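PDB 7CMA: A151R from African swine fever virus Georgia 2007/1, which binds zinc and is a non-structural viral protein, possibly an oxygenase, whose precise role is not firmly established. Local coordinates for residues 13-24 and 145-153; 46-54 and 64-75. All blocks are in the same frame, centred on the assembly; numbering follows the deposited sequence.

The long helix 3-28 connects the two contacts, whose centres lie about 19 Å apart. Contact 1 sets its middle, residues 13-24, against the loop 145-153 near the end of the chain. Contact 2 is nested inside the long loop that contact 1 closes, and joins strand 49-55 to strand 61-66 and the start of helix 72-84 at the edge of the five-stranded antiparallel sheet. The two meet where K73 NZ forms a salt bridge with E19 OE1, 2.7 Å away, and where Y22 packs on S72 and K73. One helix thus ties the C-terminal loop, which follows the zinc ligands C139 and C142, to the sheet-edge hairpin.

Contact 1: 13-24 and 145-153; sequences HKEKLIECIYHE and FYPFTNIMS
L17 of the helical segment 13-24 lies 7.2 Å, CA to CA, from F148 of the irregular segment 145-153, and the two backbones spread apart toward E24 and S153. A type I beta turn from F148 to I151 folds the loop back, so that F148 and I151 both face the helix.

The F148 ring lies among four helix residues. L17 CD1 sits over one face in a CH-pi contact, 4.0 Å from the ring centroid and offset toward the rim, K16 CB and the H13 imidazole come to the edge, and C20 CB approaches obliquely. One turn on, C20 makes a sulfur-aromatic contact with Y146: with SG anti to the backbone N (chi1 -169°), the sulfur hangs over the ring centre, 3.5 Å from the centroid. The same SG touches I151 CD1 at 3.7 Å. Y146 OH donates to E24 OE2 at 2.6 Å, meeting the anti lone pair of that oxygen; the carboxylate, nearly perpendicular to the ring, lies at its edge.

E24 OE1 is held by S94 OG, so both carboxylate oxygens are engaged. K16 also packs on I5 of the second subunit. This helix-to-loop packing joins helix 3-28 to the C-terminal loop, whose N150 and M152 make backbone hydrogen bonds with I92 of strand 90-94, while I18 packs on K73 and Y80 of helix 72-84.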
loop_
_atom_site.group_PDB
_atom_site.type_symbol
_atom_site.label_atom_id
_atom_site.label_comp_id
_atom_site.label_asym_id
_atom_site.label_seq_id
_atom_site.Cartn_x
_atom_site.Cartn_y
_atom_site.Cartn_z
ATOM N N HIS A 13 -4.465 -3.765 -7.605
ATOM C CA HIS A 13 -3.954 -2.690 -8.502
ATOM C C HIS A 13 -4.888 -2.536 -9.707
ATOM O O HIS A 13 -5.319 -1.399 -9.970
ATOM C CB HIS A 13 -2.507 -2.972 -8.932
ATOM C CG HIS A 13 -2.030 -2.097 -10.045
ATOM N ND1 HIS A 13 -1.597 -0.800 -9.832
ATOM C CD2 HIS A 13 -1.929 -2.317 -11.376
ATOM C CE1 HIS A 13 -1.218 -0.273 -10.977
ATOM N NE2 HIS A 13 -1.430 -1.177 -11.943
ATOM N N LYS A 14 -5.279 -3.654 -10.328
ATOM C CA LYS A 14 -6.231 -3.680 -11.473
ATOM C C LYS A 14 -7.533 -2.974 -11.070
ATOM O O LYS A 14 -7.973 -2.073 -11.808
ATOM C CB LYS A 14 -6.507 -5.121 -11.913
ATOM C CG LYS A 14 -7.744 -5.310 -12.780
ATOM C CD LYS A 14 -7.954 -6.737 -13.232
ATOM C CE LYS A 14 -8.997 -6.864 -14.322
ATOM N NZ LYS A 14 -8.579 -7.826 -15.369
ATOM N N GLU A 15 -8.177 -3.437 -9.998
ATOM C CA GLU A 15 -9.491 -2.901 -9.562
ATOM C C GLU A 15 -9.367 -1.389 -9.334
ATOM O O GLU A 15 -10.287 -0.654 -9.740
ATOM C CB GLU A 15 -9.983 -3.625 -8.308
ATOM C CG GLU A 15 -11.499 -3.652 -8.188
ATOM C CD GLU A 15 -12.222 -4.389 -9.307
ATOM O OE1 GLU A 15 -11.588 -5.238 -9.973
ATOM O OE2 GLU A 15 -13.414 -4.101 -9.520
ATOM N N LYS A 16 -8.242 -0.938 -8.770
ATOM C CA LYS A 16 -8.044 0.486 -8.398
ATOM C C LYS A 16 -7.787 1.311 -9.669
ATOM O O LYS A 16 -8.375 2.380 -9.792
ATOM C CB LYS A 16 -6.901 0.630 -7.390
ATOM C CG LYS A 16 -7.239 0.212 -5.965
ATOM C CD LYS A 16 -6.479 0.983 -4.900
ATOM C CE LYS A 16 -5.417 0.156 -4.207
ATOM N NZ LYS A 16 -4.333 -0.240 -5.138
ATOM N N LEU A 17 -7.003 0.786 -10.611
ATOM C CA LEU A 17 -6.630 1.515 -11.854
ATOM C C LEU A 17 -7.855 1.598 -12.773
ATOM O O LEU A 17 -8.166 2.705 -13.209
ATOM C CB LEU A 17 -5.454 0.814 -12.540
ATOM C CG LEU A 17 -4.891 1.526 -13.773
ATOM C CD1 LEU A 17 -4.690 3.016 -13.514
ATOM C CD2 LEU A 17 -3.583 0.886 -14.218
ATOM N N ILE A 18 -8.630 0.512 -12.874
ATOM C CA ILE A 18 -9.903 0.494 -13.657
ATOM C C ILE A 18 -10.872 1.515 -13.054
ATOM O O ILE A 18 -11.515 2.241 -13.833
ATOM C CB ILE A 18 -10.520 -0.917 -13.712
ATOM C CG1 ILE A 18 -9.730 -1.838 -14.644
ATOM C CG2 ILE A 18 -11.989 -0.848 -14.099
ATOM C CD1 ILE A 18 -10.282 -3.248 -14.738
ATOM N N GLU A 19 -10.990 1.554 -11.724
ATOM C CA GLU A 19 -11.899 2.506 -11.025
ATOM C C GLU A 19 -11.447 3.940 -11.332
ATOM O O GLU A 19 -12.296 4.755 -11.715
ATOM C CB GLU A 19 -11.919 2.242 -9.516
ATOM C CG GLU A 19 -13.029 2.985 -8.784
ATOM C CD GLU A 19 -14.427 2.409 -8.968
ATOM O OE1 GLU A 19 -14.557 1.374 -9.659
ATOM O OE2 GLU A 19 -15.389 3.020 -8.455
ATOM N N CYS A 20 -10.143 4.201 -11.240
ATOM C CA CYS A 20 -9.545 5.514 -11.589
ATOM C C CYS A 20 -9.895 5.888 -13.037
ATOM O O CYS A 20 -10.409 7.008 -13.255
ATOM C CB CYS A 20 -8.035 5.491 -11.396
ATOM S SG CYS A 20 -7.284 7.134 -11.499
ATOM N N ILE A 21 -9.656 4.980 -13.986
ATOM C CA ILE A 21 -9.933 5.235 -15.433
ATOM C C ILE A 21 -11.435 5.461 -15.615
ATOM O O ILE A 21 -11.803 6.404 -16.336
ATOM C CB ILE A 21 -9.416 4.086 -16.317
ATOM C CG1 ILE A 21 -7.902 3.907 -16.170
ATOM C CG2 ILE A 21 -9.823 4.304 -17.767
ATOM C CD1 ILE A 21 -7.379 2.631 -16.763
ATOM N N TYR A 22 -12.261 4.597 -15.017
ATOM C CA TYR A 22 -13.741 4.675 -15.098
ATOM C C TYR A 22 -14.188 6.096 -14.747
ATOM O O TYR A 22 -14.985 6.687 -15.503
ATOM C CB TYR A 22 -14.398 3.641 -14.177
ATOM C CG TYR A 22 -15.882 3.830 -13.979
ATOM C CD1 TYR A 22 -16.781 3.538 -14.992
ATOM C CD2 TYR A 22 -16.383 4.393 -12.817
ATOM C CE1 TYR A 22 -18.142 3.739 -14.832
ATOM C CE2 TYR A 22 -17.740 4.616 -12.646
ATOM C CZ TYR A 22 -18.626 4.262 -13.647
ATOM O OH TYR A 22 -19.971 4.450 -13.484
ATOM N N HIS A 23 -13.717 6.609 -13.613
ATOM C CA HIS A 23 -14.121 7.932 -13.068
ATOM C C HIS A 23 -13.636 9.036 -14.014
ATOM O O HIS A 23 -14.445 9.916 -14.343
ATOM C CB HIS A 23 -13.596 8.108 -11.638
ATOM C CG HIS A 23 -14.319 7.273 -10.631
ATOM N ND1 HIS A 23 -15.678 7.014 -10.723
ATOM C CD2 HIS A 23 -13.882 6.611 -9.536
ATOM C CE1 HIS A 23 -16.040 6.227 -9.730
ATOM N NE2 HIS A 23 -14.961 5.968 -8.987
ATOM N N GLU A 24 -12.408 8.906 -14.529
ATOM C CA GLU A 24 -11.798 9.889 -15.463
ATOM C C GLU A 24 -12.631 9.948 -16.750
ATOM O O GLU A 24 -12.979 11.071 -17.171
ATOM C CB GLU A 24 -10.337 9.529 -15.744
ATOM C CG GLU A 24 -9.380 9.998 -14.660
ATOM C CD GLU A 24 -9.292 11.507 -14.503
ATOM O OE1 GLU A 24 -9.613 12.216 -15.469
ATOM O OE2 GLU A 24 -8.918 11.965 -13.413
ATOM N N PHE A 145 -0.064 14.212 -9.175
ATOM C CA PHE A 145 -0.433 13.152 -10.134
ATOM C C PHE A 145 -0.954 11.922 -9.387
ATOM O O PHE A 145 -0.571 11.750 -8.223
ATOM C CB PHE A 145 0.791 12.715 -10.940
ATOM C CG PHE A 145 1.473 13.746 -11.802
ATOM C CD1 PHE A 145 1.089 13.933 -13.117
ATOM C CD2 PHE A 145 2.535 14.490 -11.316
ATOM C CE1 PHE A 145 1.727 14.871 -13.914
ATOM C CE2 PHE A 145 3.170 15.428 -12.113
ATOM C CZ PHE A 145 2.764 15.615 -13.410
ATOM N N TYR A 146 -1.839 11.140 -10.006
ATOM C CA TYR A 146 -2.272 9.824 -9.472
ATOM C C TYR A 146 -1.037 8.994 -9.138
ATOM O O TYR A 146 -0.015 9.083 -9.817
ATOM C CB TYR A 146 -3.178 9.115 -10.480
ATOM C CG TYR A 146 -4.562 9.698 -10.603
ATOM C CD1 TYR A 146 -5.464 9.622 -9.554
ATOM C CD2 TYR A 146 -4.992 10.282 -11.785
ATOM C CE1 TYR A 146 -6.737 10.156 -9.657
ATOM C CE2 TYR A 146 -6.263 10.816 -11.907
ATOM C CZ TYR A 146 -7.154 10.708 -10.855
ATOM O OH TYR A 146 -8.409 11.223 -10.974
ATOM N N PRO A 147 -1.077 8.168 -8.072
ATOM C CA PRO A 147 0.026 7.259 -7.779
ATOM C C PRO A 147 0.347 6.323 -8.959
ATOM O O PRO A 147 1.489 5.901 -9.077
ATOM C CB PRO A 147 -0.463 6.464 -6.553
ATOM C CG PRO A 147 -1.978 6.609 -6.580
ATOM C CD PRO A 147 -2.231 7.973 -7.184
ATOM N N PHE A 148 -0.630 6.107 -9.847
ATOM C CA PHE A 148 -0.496 5.251 -11.058
ATOM C C PHE A 148 0.391 5.962 -12.088
ATOM O O PHE A 148 -0.060 6.968 -12.652
ATOM C CB PHE A 148 -1.873 4.941 -11.654
ATOM C CG PHE A 148 -2.870 4.365 -10.681
ATOM C CD1 PHE A 148 -2.702 3.089 -10.163
ATOM C CD2 PHE A 148 -3.958 5.113 -10.250
ATOM C CE1 PHE A 148 -3.609 2.569 -9.251
ATOM C CE2 PHE A 148 -4.863 4.591 -9.337
ATOM C CZ PHE A 148 -4.687 3.321 -8.840
ATOM N N THR A 149 1.560 5.391 -12.394
ATOM C CA THR A 149 2.547 5.957 -13.350
ATOM C C THR A 149 1.970 5.934 -14.772
ATOM O O THR A 149 2.493 6.677 -15.623
ATOM C CB THR A 149 3.888 5.208 -13.309
ATOM O OG1 THR A 149 3.641 3.850 -13.671
ATOM C CG2 THR A 149 4.571 5.279 -11.960
ATOM N N ASN A 150 0.914 5.145 -15.009
ATOM C CA ASN A 150 0.348 4.944 -16.370
ATOM C C ASN A 150 -0.701 6.019 -16.668
ATOM O O ASN A 150 -1.215 6.029 -17.801
ATOM C CB ASN A 150 -0.252 3.550 -16.544
ATOM C CG ASN A 150 0.795 2.463 -16.475
ATOM O OD1 ASN A 150 1.669 2.382 -17.335
ATOM N ND2 ASN A 150 0.787 1.708 -15.389
ATOM N N ILE A 151 -1.037 6.866 -15.692
ATOM C CA ILE A 151 -1.921 8.044 -15.927
ATOM C C ILE A 151 -1.054 9.303 -15.960
ATOM O O ILE A 151 -0.508 9.681 -14.905
ATOM C CB ILE A 151 -3.049 8.148 -14.886
ATOM C CG1 ILE A 151 -3.684 6.783 -14.610
ATOM C CG2 ILE A 151 -4.078 9.184 -15.327
ATOM C CD1 ILE A 151 -5.182 6.815 -14.467
ATOM N N MET A 152 -0.805 9.813 -17.161
ATOM C CA MET A 152 0.132 10.937 -17.405
ATOM C C MET A 152 -0.498 12.230 -16.875
ATOM O O MET A 152 0.264 13.098 -16.405
ATOM C CB MET A 152 0.432 11.075 -18.901
ATOM C CG MET A 152 1.790 11.678 -19.199
ATOM S SD MET A 152 2.052 11.980 -20.980
ATOM C CE MET A 152 0.368 11.995 -21.584
ATOM N N SER A 153 -1.814 12.385 -17.067
ATOM C CA SER A 153 -2.583 13.626 -16.780
ATOM C C SER A 153 -2.526 13.928 -15.287
ATOM O O SER A 153 -2.697 13.034 -14.465
ATOM C CB SER A 153 -4.015 13.510 -17.260
ATOM O OG SER A 153 -4.447 12.163 -17.241
#

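Contact 2: 46-54 and 64-75; sequences IGNTYKYFT and KEDLKGATSKNI
Strands 49-55 and 61-66 form a beta hairpin at the edge of the five-stranded sheet, and the contact carries on through a type II' turn, L67 to A70, into helix 72-84. Y52 and E65 make the hydrogen-bonded antiparallel pair: Y52 N bonds E65 O at 2.9 Å, and E65 N returns a bond to Y52 O. K51 with D66 and F53 with K64 are the non-hydrogen-bonded pairs. L67 N also donates to Y50 O.

D66 organises the polar end. Its OD1 accepts from T49 OG1 at 2.6 Å, on the syn side and 24° out of the carboxylate plane, and from K68 N at 3.1 Å, which comes from above the other face; the second bond closes an Asx turn. T49 OG1 sits between its backbone N and carbonyl carbon (chi1 67°), where it also accepts from K51 NZ. That ammonium bonds I46 O as well, and makes only a long salt bridge to D66 OD2, at 4.0 Å. Alongside, the K64 chain runs beside the F53 ring, with K64 CG 3.7 Å from F53 CE1.

On the face carrying Y52 and E65, L67 CD2 packs against Y52 CB at 3.7 Å. Separately, I75 CD1 meets Y50 CB at 3.6 Å. The Y50 hydroxyl lies 2.8 Å from S72 OG, which is also bonded to E26 on helix 3-28. T71 OG1 caps helix 72-84 by accepting from N74 N.

The bonds from T49 OG1 and K68 N to D66 OD1 tie the start of strand 49-55 to the chain just after D66; these two donors and the nearby ammonium of K51 would probably favour a charged D66.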
loop_
_atom_site.group_PDB
_atom_site.type_symbol
_atom_site.label_atom_id
_atom_site.label_comp_id
_atom_site.label_asym_id
_atom_site.label_seq_id
_atom_site.Cartn_x
_atom_site.Cartn_y
_atom_site.Cartn_z
ATOM N N ILE A 46 -18.833 11.110 -27.846
ATOM C CA ILE A 46 -19.412 12.027 -28.875
ATOM C C ILE A 46 -20.828 11.549 -29.204
ATOM O O ILE A 46 -20.970 10.392 -29.641
ATOM C CB ILE A 46 -18.523 12.070 -30.134
ATOM C CG1 ILE A 46 -17.038 11.940 -29.779
ATOM C CG2 ILE A 46 -18.817 13.319 -30.953
ATOM C CD1 ILE A 46 -16.116 12.780 -30.625
ATOM N N GLY A 47 -21.833 12.389 -28.947
ATOM C CA GLY A 47 -23.258 12.057 -29.140
ATOM C C GLY A 47 -23.823 11.309 -27.943
ATOM O O GLY A 47 -23.894 11.907 -26.854
ATOM N N ASN A 48 -24.122 10.019 -28.115
ATOM C CA ASN A 48 -24.685 9.144 -27.053
ATOM C C ASN A 48 -23.845 7.864 -26.942
ATOM O O ASN A 48 -24.251 6.964 -26.178
ATOM C CB ASN A 48 -26.164 8.828 -27.305
ATOM C CG ASN A 48 -26.480 8.608 -28.768
ATOM O OD1 ASN A 48 -25.882 7.750 -29.416
ATOM N ND2 ASN A 48 -27.433 9.363 -29.292
ATOM N N THR A 49 -22.678 7.822 -27.602
ATOM C CA THR A 49 -21.771 6.640 -27.587
ATOM C C THR A 49 -20.309 7.089 -27.495
ATOM O O THR A 49 -19.986 8.198 -27.972
ATOM C CB THR A 49 -21.969 5.750 -28.822
ATOM O OG1 THR A 49 -21.546 6.479 -29.976
ATOM C CG2 THR A 49 -23.402 5.293 -28.997
ATOM N N TYR A 50 -19.443 6.174 -27.063
ATOM C CA TYR A 50 -17.970 6.316 -27.129
ATOM C C TYR A 50 -17.500 5.931 -28.529
ATOM O O TYR A 50 -18.075 4.999 -29.124
ATOM C CB TYR A 50 -17.302 5.456 -26.056
ATOM C CG TYR A 50 -17.387 6.012 -24.657
ATOM C CD1 TYR A 50 -16.495 6.975 -24.219
ATOM C CD2 TYR A 50 -18.345 5.563 -23.763
ATOM C CE1 TYR A 50 -16.556 7.485 -22.935
ATOM C CE2 TYR A 50 -18.414 6.056 -22.471
ATOM C CZ TYR A 50 -17.503 7.006 -22.049
ATOM O OH TYR A 50 -17.539 7.474 -20.768
ATOM N N LYS A 51 -16.563 6.711 -29.076
ATOM C CA LYS A 51 -15.904 6.445 -30.380
ATOM C C LYS A 51 -14.417 6.177 -30.143
ATOM O O LYS A 51 -13.802 6.907 -29.334
ATOM C CB LYS A 51 -16.107 7.629 -31.330
ATOM C CG LYS A 51 -17.370 7.560 -32.175
ATOM C CD LYS A 51 -18.594 8.122 -31.489
ATOM C CE LYS A 51 -19.728 8.403 -32.452
ATOM N NZ LYS A 51 -21.016 8.569 -31.740
ATOM N N TYR A 52 -13.887 5.140 -30.794
ATOM C CA TYR A 52 -12.468 4.711 -30.692
ATOM C C TYR A 52 -11.740 5.087 -31.985
ATOM O O TYR A 52 -11.993 4.438 -33.020
ATOM C CB TYR A 52 -12.389 3.208 -30.411
ATOM C CG TYR A 52 -10.992 2.640 -30.360
ATOM C CD1 TYR A 52 -10.036 3.173 -29.510
ATOM C CD2 TYR A 52 -10.649 1.516 -31.095
ATOM C CE1 TYR A 52 -8.759 2.638 -29.433
ATOM C CE2 TYR A 52 -9.377 0.970 -31.030
ATOM C CZ TYR A 52 -8.428 1.533 -30.196
ATOM O OH TYR A 52 -7.179 0.991 -30.104
ATOM N N PHE A 53 -11.009 6.209 -31.949
ATOM C CA PHE A 53 -10.149 6.716 -33.052
ATOM C C PHE A 53 -8.748 6.115 -32.915
ATOM O O PHE A 53 -8.122 6.282 -31.850
ATOM C CB PHE A 53 -10.069 8.244 -33.024
ATOM C CG PHE A 53 -11.393 8.953 -32.906
ATOM C CD1 PHE A 53 -12.184 9.174 -34.026
ATOM C CD2 PHE A 53 -11.816 9.466 -31.691
ATOM C CE1 PHE A 53 -13.392 9.848 -33.917
ATOM C CE2 PHE A 53 -13.036 10.119 -31.582
ATOM C CZ PHE A 53 -13.830 10.290 -32.691
ATOM N N THR A 54 -8.259 5.480 -33.980
ATOM C CA THR A 54 -6.858 4.991 -34.067
ATOM C C THR A 54 -6.085 5.865 -35.061
ATOM O O THR A 54 -6.680 6.249 -36.088
ATOM C CB THR A 54 -6.831 3.503 -34.432
ATOM O OG1 THR A 54 -7.471 2.794 -33.371
ATOM C CG2 THR A 54 -5.432 2.966 -34.644
ATOM N N LYS A 64 -12.155 4.820 -37.237
ATOM C CA LYS A 64 -13.184 5.381 -36.323
ATOM C C LYS A 64 -14.242 4.307 -36.054
ATOM O O LYS A 64 -14.908 3.885 -37.016
ATOM C CB LYS A 64 -13.818 6.632 -36.942
ATOM C CG LYS A 64 -14.897 7.299 -36.100
ATOM C CD LYS A 64 -15.881 8.119 -36.913
ATOM C CE LYS A 64 -16.410 9.324 -36.164
ATOM N NZ LYS A 64 -17.891 9.333 -36.115
ATOM N N GLU A 65 -14.349 3.853 -34.803
ATOM C CA GLU A 65 -15.245 2.732 -34.422
ATOM C C GLU A 65 -16.255 3.221 -33.383
ATOM O O GLU A 65 -15.825 3.664 -32.298
ATOM C CB GLU A 65 -14.425 1.559 -33.887
ATOM C CG GLU A 65 -15.236 0.290 -33.712
ATOM C CD GLU A 65 -14.491 -0.842 -33.025
ATOM O OE1 GLU A 65 -15.130 -1.578 -32.247
ATOM O OE2 GLU A 65 -13.267 -0.961 -33.242
ATOM N N ASP A 66 -17.547 3.152 -33.709
ATOM C CA ASP A 66 -18.642 3.371 -32.731
ATOM C C ASP A 66 -18.698 2.163 -31.794
ATOM O O ASP A 66 -18.983 1.054 -32.284
ATOM C CB ASP A 66 -19.981 3.608 -33.428
ATOM C CG ASP A 66 -20.980 4.341 -32.554
ATOM O OD1 ASP A 66 -20.766 4.370 -31.325
ATOM O OD2 ASP A 66 -21.916 4.943 -33.114
ATOM N N LEU A 67 -18.268 2.352 -30.544
ATOM C CA LEU A 67 -18.268 1.298 -29.493
ATOM C C LEU A 67 -19.712 0.993 -29.075
ATOM O O LEU A 67 -19.907 0.077 -28.255
ATOM C CB LEU A 67 -17.438 1.784 -28.300
ATOM C CG LEU A 67 -15.951 1.421 -28.324
ATOM C CD1 LEU A 67 -15.523 0.909 -29.691
ATOM C CD2 LEU A 67 -15.100 2.610 -27.911
ATOM N N LYS A 68 -20.672 1.777 -29.578
ATOM C CA LYS A 68 -22.134 1.541 -29.407
ATOM C C LYS A 68 -22.459 1.363 -27.917
ATOM O O LYS A 68 -22.455 2.377 -27.191
ATOM C CB LYS A 68 -22.572 0.327 -30.232
ATOM C CG LYS A 68 -22.358 0.463 -31.735
ATOM C CD LYS A 68 -21.939 -0.821 -32.413
ATOM C CE LYS A 68 -21.491 -1.895 -31.442
ATOM N NZ LYS A 68 -21.656 -3.253 -32.012
ATOM N N GLY A 69 -22.816 0.142 -27.505
ATOM C CA GLY A 69 -23.378 -0.146 -26.169
ATOM C C GLY A 69 -22.309 -0.131 -25.091
ATOM O O GLY A 69 -22.669 -0.072 -23.896
ATOM N N ALA A 70 -21.036 -0.162 -25.495
ATOM C CA ALA A 70 -19.865 -0.246 -24.593
ATOM C C ALA A 70 -20.026 0.761 -23.453
ATOM O O ALA A 70 -20.165 1.968 -23.735
ATOM C CB ALA A 70 -18.595 -0.006 -25.365
ATOM N N THR A 71 -19.982 0.268 -22.216
ATOM C CA THR A 71 -20.079 1.075 -20.973
ATOM C C THR A 71 -18.703 1.659 -20.640
ATOM O O THR A 71 -17.701 0.990 -20.947
ATOM C CB THR A 71 -20.598 0.209 -19.821
ATOM O OG1 THR A 71 -19.624 -0.809 -19.589
ATOM C CG2 THR A 71 -21.942 -0.420 -20.116
ATOM N N SER A 72 -18.681 2.730 -19.842
ATOM C CA SER A 72 -17.449 3.351 -19.290
ATOM C C SER A 72 -16.617 2.306 -18.536
ATOM O O SER A 72 -15.380 2.355 -18.636
ATOM C CB SER A 72 -17.786 4.517 -18.410
ATOM O OG SER A 72 -18.559 5.470 -19.120
ATOM N N LYS A 73 -17.266 1.425 -17.767
ATOM C CA LYS A 73 -16.569 0.403 -16.938
ATOM C C LYS A 73 -15.901 -0.621 -17.860
ATOM O O LYS A 73 -14.744 -1.004 -17.582
ATOM C CB LYS A 73 -17.539 -0.283 -15.973
ATOM C CG LYS A 73 -16.875 -1.110 -14.878
ATOM C CD LYS A 73 -15.813 -0.351 -14.098
ATOM C CE LYS A 73 -16.022 -0.405 -12.598
ATOM N NZ LYS A 73 -14.745 -0.237 -11.865
ATOM N N ASN A 74 -16.592 -1.033 -18.925
ATOM C CA ASN A 74 -16.061 -2.041 -19.876
ATOM C C ASN A 74 -14.906 -1.418 -20.661
ATOM O O ASN A 74 -13.948 -2.146 -20.961
ATOM C CB ASN A 74 -17.146 -2.604 -20.800
ATOM C CG ASN A 74 -17.850 -3.808 -20.207
ATOM O OD1 ASN A 74 -17.256 -4.572 -19.447
ATOM N ND2 ASN A 74 -19.131 -3.956 -20.505
ATOM N N ILE A 75 -14.997 -0.126 -20.992
ATOM C CA ILE A 75 -13.903 0.589 -21.715
ATOM C C ILE A 75 -12.700 0.717 -20.777
ATOM O O ILE A 75 -11.582 0.373 -21.207
ATOM C CB ILE A 75 -14.368 1.960 -22.239
ATOM C CG1 ILE A 75 -15.673 1.846 -23.033
ATOM C CG2 ILE A 75 -13.257 2.624 -23.043
ATOM C CD1 ILE A 75 -15.755 2.756 -24.231
#